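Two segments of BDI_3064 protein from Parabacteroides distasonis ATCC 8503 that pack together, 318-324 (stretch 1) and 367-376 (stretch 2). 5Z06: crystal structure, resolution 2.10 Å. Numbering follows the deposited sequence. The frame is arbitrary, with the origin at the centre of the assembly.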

# COMPACT_ATOMS: atom_id res chain seq x y z
N ASN A 318 -3.71 -12.74 -1.22
CA ASN A 318 -2.50 -13.50 -1.32
C ASN A 318 -2.16 -13.81 -2.79
O ASN A 318 -0.98 -13.85 -3.19
N ASP A 319 -3.20 -14.02 -3.60
CA ASP A 319 -3.01 -14.56 -4.95
C ASP A 319 -3.22 -13.56 -6.06
O ASP A 319 -2.84 -13.82 -7.20
N MET A 320 -3.81 -12.42 -5.75
CA MET A 320 -4.21 -11.51 -6.78
C MET A 320 -3.09 -10.56 -7.10
O MET A 320 -2.62 -9.84 -6.23
N ILE A 321 -2.69 -10.56 -8.36
CA ILE A 321 -1.72 -9.61 -8.87
C ILE A 321 -2.41 -8.50 -9.63
O ILE A 321 -3.50 -8.66 -10.16
N ALA A 322 -1.78 -7.33 -9.58
CA ALA A 322 -2.26 -6.15 -10.29
C ALA A 322 -1.31 -6.00 -11.46
O ALA A 322 -0.10 -5.96 -11.28
N THR A 323 -1.86 -5.94 -12.67
CA THR A 323 -1.05 -5.96 -13.85
C THR A 323 -0.32 -4.66 -14.09
O THR A 323 0.81 -4.69 -14.55
N GLY A 324 -0.93 -3.52 -13.78
CA GLY A 324 -0.22 -2.24 -13.89
C GLY A 324 0.95 -2.10 -12.93
O GLY A 324 2.06 -1.76 -13.33
N ALA A 367 -5.21 -7.72 -24.53
CA ALA A 367 -4.96 -6.94 -23.33
C ALA A 367 -5.16 -7.83 -22.14
O ALA A 367 -5.78 -8.90 -22.24
N VAL A 368 -4.66 -7.38 -21.00
CA VAL A 368 -4.88 -8.08 -19.75
C VAL A 368 -5.87 -7.31 -18.92
O VAL A 368 -6.09 -6.11 -19.11
N SER A 369 -6.45 -8.01 -17.97
CA SER A 369 -7.24 -7.39 -16.93
C SER A 369 -6.34 -6.71 -15.90
O SER A 369 -5.13 -6.95 -15.84
N HIS A 370 -6.96 -5.89 -15.08
CA HIS A 370 -6.31 -5.20 -14.00
C HIS A 370 -5.77 -6.21 -13.01
O HIS A 370 -4.63 -6.11 -12.58
N PHE A 371 -6.62 -7.16 -12.64
CA PHE A 371 -6.30 -8.13 -11.64
C PHE A 371 -6.36 -9.52 -12.21
O PHE A 371 -7.28 -9.85 -12.98
N ILE A 372 -5.36 -10.31 -11.87
CA ILE A 372 -5.29 -11.70 -12.25
C ILE A 372 -4.94 -12.51 -11.00
O ILE A 372 -4.18 -12.06 -10.13
N ASP A 373 -5.49 -13.71 -10.93
CA ASP A 373 -5.13 -14.63 -9.88
C ASP A 373 -3.83 -15.26 -10.37
O ASP A 373 -3.81 -15.96 -11.38
N GLY A 374 -2.76 -14.99 -9.64
CA GLY A 374 -1.42 -15.45 -9.99
C GLY A 374 -1.26 -16.95 -10.03
O GLY A 374 -0.39 -17.45 -10.70
N THR A 375 -2.10 -17.67 -9.30
CA THR A 375 -2.08 -19.11 -9.27
C THR A 375 -2.83 -19.73 -10.43
O THR A 375 -2.61 -20.89 -10.72
N THR A 376 -3.73 -18.99 -11.07
CA THR A 376 -4.55 -19.57 -12.16
C THR A 376 -4.48 -18.89 -13.54
O THR A 376 -4.89 -19.50 -14.52

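Residues 320-322 and 371-373 form two short antiparallel strands. Ile321 and Ile372 are the hydrogen-bonded pair: Ile321 N to Ile372 O is 2.8 Å, and Ile372 N to Ile321 O is 3.0 Å. Further bonds run from Gly374 N to Asp319 O (2.7 Å) and from Thr323 N to His370 O (2.8 Å).

Met320, Ala322, Phe371 and Asp373 share one face of the sheet. Phe371 (chi1 m) supplies the large ring. Met320 is extended at chi1 and chi2 (both t), then turns at chi3 (p). Its CE thereby reaches Phe371 CD1 at 3.7 Å, and its SD lies 4.5 Å from the ring centroid, in an oblique approach. The small Ala322 leaves room for the same ring, with CB 3.9 Å from Phe371 CE1. His370 points away at CB, but its t rotamer brings the ring edge back to Ala322, CD2 to CB 4.3 Å.

Ile321 and Ile372 occupy the other face. Ile321 (chi1 p) lays CD1 4.0 Å from Ile372 CB. Ile372 (chi1 m, chi2 t) extends CD1 to 3.3 Å from Thr323 CG2, an unusually short approach for two methyl groups. The same Thr323 methyl meets Val368 CG2 at 3.7 Å, so it fills the hollow between Val368 and Ile372. Thr323 (p) points toward stretch 2 and also places OG1 2.7 Å from Ser369 O and 3.0 Å from His370 O.

At the other end, Asp319 (m) packs CB against Asp373 OD1 at 3.5 Å. The two carboxylates come near as like charges, Asp319 OD2 to Asp373 OD1 being 4.4 Å. Asp373 OD1 accepts bonds from Thr375 OG1 (2.4 Å, very short) and Thr375 N (2.9 Å). Thr375 (p) sets CG2 3.8 Å from Asp319 OD1. Gly374 sits close under Asp319 O, where a side chain would be tight.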

# COMPACT_ATOMS: atom_id res chain seq x y z
CB ASN A 318 -2.64 -14.77 -0.49
CG ASN A 318 -1.40 -15.64 -0.53
OD1 ASN A 318 -1.47 -16.82 -0.89
ND2 ASN A 318 -0.26 -15.04 -0.19
CB ASP A 319 -3.96 -15.73 -5.18
CG ASP A 319 -3.73 -16.87 -4.20
OD1 ASP A 319 -2.62 -17.01 -3.65
OD2 ASP A 319 -4.68 -17.63 -3.99
CB MET A 320 -5.44 -10.72 -6.33
CG MET A 320 -6.05 -9.89 -7.41
SD MET A 320 -7.44 -8.99 -6.73
CE MET A 320 -6.59 -7.72 -5.78
CB ILE A 321 -0.58 -10.26 -9.67
CG1 ILE A 321 -1.04 -10.94 -10.96
CG2 ILE A 321 0.17 -11.21 -8.77
CD1 ILE A 321 -0.89 -10.08 -12.19
CB ALA A 322 -2.22 -4.94 -9.39
CB THR A 323 -1.92 -6.28 -15.07
OG1 THR A 323 -3.04 -5.40 -15.05
CG2 THR A 323 -2.38 -7.71 -14.98
CB ALA A 367 -5.89 -5.73 -23.26
CB VAL A 368 -3.57 -8.31 -18.94
CG1 VAL A 368 -2.63 -9.24 -19.68
CG2 VAL A 368 -2.87 -7.00 -18.59
CB SER A 369 -8.07 -8.44 -16.22
OG SER A 369 -7.25 -9.44 -15.67
CB HIS A 370 -7.33 -4.32 -13.30
CG HIS A 370 -6.74 -3.35 -12.33
ND1 HIS A 370 -7.39 -2.17 -12.02
CD2 HIS A 370 -5.59 -3.35 -11.62
CE1 HIS A 370 -6.66 -1.51 -11.14
NE2 HIS A 370 -5.56 -2.19 -10.89
CB PHE A 371 -7.23 -7.99 -10.49
CG PHE A 371 -7.19 -6.63 -9.89
CD1 PHE A 371 -6.11 -6.26 -9.10
CD2 PHE A 371 -8.21 -5.72 -10.11
CE1 PHE A 371 -6.05 -4.99 -8.53
CE2 PHE A 371 -8.17 -4.46 -9.53
CZ PHE A 371 -7.09 -4.10 -8.73
CB ILE A 372 -4.24 -11.93 -13.33
CG1 ILE A 372 -4.35 -10.85 -14.43
CG2 ILE A 372 -4.40 -13.33 -13.90
CD1 ILE A 372 -3.26 -10.90 -15.49
CB ASP A 373 -6.25 -15.65 -9.63
CG ASP A 373 -5.96 -16.60 -8.49
OD1 ASP A 373 -4.80 -17.02 -8.32
OD2 ASP A 373 -6.90 -16.94 -7.77
CB THR A 375 -2.71 -19.65 -7.96
OG1 THR A 375 -4.09 -19.28 -7.90
CG2 THR A 375 -1.98 -19.10 -6.73
CB THR A 376 -6.03 -19.61 -11.75
OG1 THR A 376 -6.56 -18.27 -11.70
CG2 THR A 376 -6.20 -20.31 -10.40